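Local coordinates for protein ADP/ATP-dependent NAD(P)H-hydrate dehydratase (Bacillus subtilis, PDB 3RPZ) that probably dehydrates hydrated NADH and NADPH back to the intact coenzymes, using ADP or ATP, at residues T10-L18 against L271-E279. Residues are numbered along the deposited sequence; the frame is centred on the assembly and turned at random.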
loop_
_atom_site.group_PDB
_atom_site.type_symbol
_atom_site.label_atom_id
_atom_site.label_comp_id
_atom_site.label_asym_id
_atom_site.label_seq_id
_atom_site.Cartn_x
_atom_site.Cartn_y
_atom_site.Cartn_z
ATOM N N THR A 10 14.844 30.171 11.478
ATOM C CA THR A 10 15.663 29.905 10.303
ATOM C C THR A 10 16.359 28.566 10.353
ATOM O O THR A 10 16.368 27.871 11.359
ATOM C CB THR A 10 16.789 30.948 10.189
ATOM O OG1 THR A 10 17.674 30.775 11.290
ATOM C CG2 THR A 10 16.210 32.411 10.174
ATOM N N GLU A 11 16.933 28.191 9.225
ATOM C CA GLU A 11 17.721 26.969 9.126
ATOM C C GLU A 11 18.777 26.873 10.248
ATOM O O GLU A 11 18.984 25.803 10.792
ATOM C CB GLU A 11 18.384 26.895 7.742
ATOM C CG GLU A 11 19.481 25.854 7.687
ATOM C CD GLU A 11 20.102 25.704 6.297
ATOM O OE1 GLU A 11 19.698 26.421 5.359
ATOM O OE2 GLU A 11 21.004 24.862 6.198
ATOM N N GLU A 12 19.394 27.980 10.587
ATOM C CA GLU A 12 20.370 27.995 11.635
ATOM C C GLU A 12 19.767 27.600 13.003
ATOM O O GLU A 12 20.372 26.876 13.754
ATOM C CB GLU A 12 20.994 29.388 11.669
ATOM C CG GLU A 12 21.821 29.758 10.405
ATOM C CD GLU A 12 21.065 29.953 9.049
ATOM O OE1 GLU A 12 19.894 30.399 8.972
ATOM O OE2 GLU A 12 21.724 29.677 8.015
ATOM N N HIS A 13 18.570 28.082 13.295
ATOM C CA HIS A 13 17.892 27.749 14.518
ATOM C C HIS A 13 17.491 26.270 14.526
ATOM O O HIS A 13 17.582 25.613 15.561
ATOM C CB HIS A 13 16.653 28.621 14.713
ATOM C CG HIS A 13 16.971 30.046 15.017
ATOM N ND1 HIS A 13 16.955 31.053 14.079
ATOM C CD2 HIS A 13 17.242 30.631 16.201
ATOM C CE1 HIS A 13 17.256 32.197 14.684
ATOM N NE2 HIS A 13 17.447 31.974 15.957
ATOM N N VAL A 14 17.031 25.759 13.406
ATOM C CA VAL A 14 16.674 24.342 13.264
ATOM C C VAL A 14 17.900 23.454 13.530
ATOM O O VAL A 14 17.871 22.538 14.367
ATOM C CB VAL A 14 16.095 24.062 11.862
ATOM C CG1 VAL A 14 15.849 22.568 11.647
ATOM C CG2 VAL A 14 14.789 24.824 11.655
ATOM N N ARG A 15 18.998 23.777 12.850
ATOM C CA ARG A 15 20.202 22.966 12.992
ATOM C C ARG A 15 20.714 22.954 14.436
ATOM O O ARG A 15 21.132 21.914 14.926
ATOM C CB ARG A 15 21.318 23.436 12.064
ATOM C CG ARG A 15 21.094 23.255 10.647
ATOM C CD ARG A 15 22.375 23.646 9.883
ATOM N NE ARG A 15 22.058 23.438 8.497
ATOM C CZ ARG A 15 22.169 22.278 7.887
ATOM N NH1 ARG A 15 22.723 21.231 8.525
ATOM N NH2 ARG A 15 21.758 22.185 6.627
ATOM N N ALA A 16 20.621 24.099 15.110
ATOM C CA ALA A 16 21.076 24.236 16.470
ATOM C C ALA A 16 20.230 23.521 17.519
ATOM O O ALA A 16 20.703 23.322 18.668
ATOM C CB ALA A 16 21.168 25.729 16.772
ATOM N N THR A 17 18.970 23.214 17.178
ATOM C CA THR A 17 18.023 22.704 18.157
ATOM C C THR A 17 17.474 21.284 17.893
ATOM O O THR A 17 16.867 20.702 18.795
ATOM C CB THR A 17 16.809 23.650 18.332
ATOM O OG1 THR A 17 16.115 23.773 17.098
ATOM C CG2 THR A 17 17.239 25.021 18.858
ATOM N N LEU A 18 17.704 20.713 16.709
ATOM C CA LEU A 18 17.242 19.352 16.442
ATOM C C LEU A 18 18.005 18.417 17.367
ATOM O O LEU A 18 19.211 18.620 17.605
ATOM C CB LEU A 18 17.465 18.972 15.000
ATOM C CG LEU A 18 16.453 19.505 14.000
ATOM C CD1 LEU A 18 16.926 19.217 12.598
ATOM C CD2 LEU A 18 15.073 18.945 14.220
ATOM N N LEU A 271 10.108 13.542 4.646
ATOM C CA LEU A 271 10.743 14.029 5.874
ATOM C C LEU A 271 12.057 13.319 6.215
ATOM O O LEU A 271 12.996 13.951 6.678
ATOM C CB LEU A 271 9.772 13.965 7.034
ATOM C CG LEU A 271 10.247 14.451 8.382
ATOM C CD1 LEU A 271 10.580 15.970 8.348
ATOM C CD2 LEU A 271 9.151 14.199 9.427
ATOM N N PRO A 272 12.127 11.991 6.020
ATOM C CA PRO A 272 13.419 11.337 6.385
ATOM C C PRO A 272 14.654 11.961 5.750
ATOM O O PRO A 272 15.648 12.184 6.428
ATOM C CB PRO A 272 13.192 9.885 5.941
ATOM C CG PRO A 272 11.721 9.664 6.150
ATOM C CD PRO A 272 11.120 10.993 5.664
ATOM N N ARG A 273 14.566 12.268 4.455
ATOM C CA ARG A 273 15.686 12.836 3.725
ATOM C C ARG A 273 15.849 14.325 4.045
ATOM O O ARG A 273 16.996 14.821 4.134
ATOM C CB ARG A 273 15.539 12.606 2.219
ATOM C CG ARG A 273 15.902 11.221 1.780
ATOM C CD ARG A 273 15.831 11.050 0.221
ATOM N NE ARG A 273 16.205 9.677 -0.126
ATOM C CZ ARG A 273 17.444 9.264 -0.330
ATOM N NH1 ARG A 273 18.463 10.117 -0.254
ATOM N NH2 ARG A 273 17.667 7.983 -0.616
ATOM N N VAL A 274 14.734 15.022 4.192
ATOM C CA VAL A 274 14.801 16.438 4.522
ATOM C C VAL A 274 15.415 16.658 5.890
ATOM O O VAL A 274 16.339 17.465 6.056
ATOM C CB VAL A 274 13.445 17.067 4.382
ATOM C CG1 VAL A 274 13.399 18.476 5.002
ATOM C CG2 VAL A 274 13.011 17.119 2.903
ATOM N N TRP A 275 14.996 15.904 6.887
ATOM C CA TRP A 275 15.520 16.057 8.221
ATOM C C TRP A 275 17.018 15.757 8.223
ATOM O O TRP A 275 17.788 16.462 8.862
ATOM C CB TRP A 275 14.732 15.127 9.182
ATOM C CG TRP A 275 14.969 15.251 10.654
ATOM C CD1 TRP A 275 16.091 15.606 11.317
ATOM C CD2 TRP A 275 13.980 15.001 11.635
ATOM N NE1 TRP A 275 15.888 15.563 12.697
ATOM C CE2 TRP A 275 14.580 15.202 12.901
ATOM C CE3 TRP A 275 12.654 14.614 11.561
ATOM C CZ2 TRP A 275 13.854 15.016 14.100
ATOM C CZ3 TRP A 275 11.954 14.438 12.737
ATOM C CH2 TRP A 275 12.562 14.634 13.977
ATOM N N LYS A 276 17.492 14.757 7.489
ATOM C CA LYS A 276 18.921 14.458 7.425
ATOM C C LYS A 276 19.769 15.674 6.986
ATOM O O LYS A 276 20.857 15.847 7.480
ATOM C CB LYS A 276 19.141 13.302 6.470
ATOM C CG LYS A 276 20.589 12.838 6.235
ATOM C CD LYS A 276 21.161 12.134 7.494
ATOM C CE LYS A 276 22.627 11.713 7.309
ATOM N NZ LYS A 276 23.160 11.038 8.517
ATOM N N ARG A 277 19.221 16.476 6.091
ATOM C CA ARG A 277 19.904 17.663 5.554
ATOM C C ARG A 277 20.245 18.665 6.626
ATOM O O ARG A 277 21.184 19.475 6.468
ATOM C CB ARG A 277 19.025 18.373 4.528
ATOM C CG ARG A 277 19.723 19.567 3.868
ATOM C CD ARG A 277 19.049 19.920 2.566
ATOM N NE ARG A 277 18.054 20.970 2.720
ATOM C CZ ARG A 277 18.346 22.232 3.007
ATOM N NH1 ARG A 277 19.603 22.594 3.221
ATOM N NH2 ARG A 277 17.383 23.132 3.108
ATOM N N PHE A 278 19.484 18.664 7.702
ATOM C CA PHE A 278 19.630 19.637 8.797
ATOM C C PHE A 278 20.390 19.069 9.969
ATOM O O PHE A 278 20.506 19.713 11.012
ATOM C CB PHE A 278 18.249 20.134 9.239
ATOM C CG PHE A 278 17.557 20.937 8.208
ATOM C CD1 PHE A 278 17.739 22.327 8.140
ATOM C CD2 PHE A 278 16.747 20.372 7.287
ATOM C CE1 PHE A 278 17.138 23.077 7.164
ATOM C CE2 PHE A 278 16.109 21.139 6.292
ATOM C CZ PHE A 278 16.307 22.493 6.227
ATOM N N GLU A 279 20.965 17.865 9.808
ATOM C CA GLU A 279 21.806 17.203 10.815
ATOM C C GLU A 279 23.290 17.417 10.524
ATOM O O GLU A 279 23.656 17.943 9.452
ATOM C CB GLU A 279 21.448 15.694 10.909
ATOM C CG GLU A 279 20.048 15.502 11.470
ATOM C CD GLU A 279 19.622 13.997 11.623
ATOM O OE1 GLU A 279 18.749 13.650 12.506
ATOM O OE2 GLU A 279 20.209 13.157 10.852
ATOM O OXT GLU A 279 24.106 17.049 11.383
HETATM O O HOH W 1 21.406 19.528 13.641
#
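F278 pushes its ring against E11, V14 and R15 of the N-terminal helix 11-17. The contact joins the two ends of the chain in a ribokinase-like alpha/beta fold: the first helix meets the end of the last, helix 264-277. The tight part is apolar. CG of E11 comes to the edge of the F278 ring, 3.7 Å from CE1, while CG1 of V14 approaches CD1 obliquely at 4.0 Å. CD1 of L18 touches CB of F278, and the other L18 methyl, CD2, lies 3.8 Å from NE1 of W275. Y244 of helix 235-256 adds a further wall beside E11 and V14.

The outer side is polar and looser. R15 is extended from CG to NE, and its guanidinium lies across CA of F278. NE and NH2 both grip OE2 of E11 side-on, in the guanidinium plane. NH2 of R15 also donates to O of R277 at 2.8 Å, and NH1 of R15 adds a weak bond. An alanine in place of R15 would probably leave the E11 carboxylate and the R277 carbonyl without their shared donor. R277, modelled in two conformers, may add a long and doubtful salt bridge, its NH1 4.0 Å from OE2 of E11. A water also spans the segments, donating to O of R15 at 2.7 Å and to O of F278 at 2.8 Å.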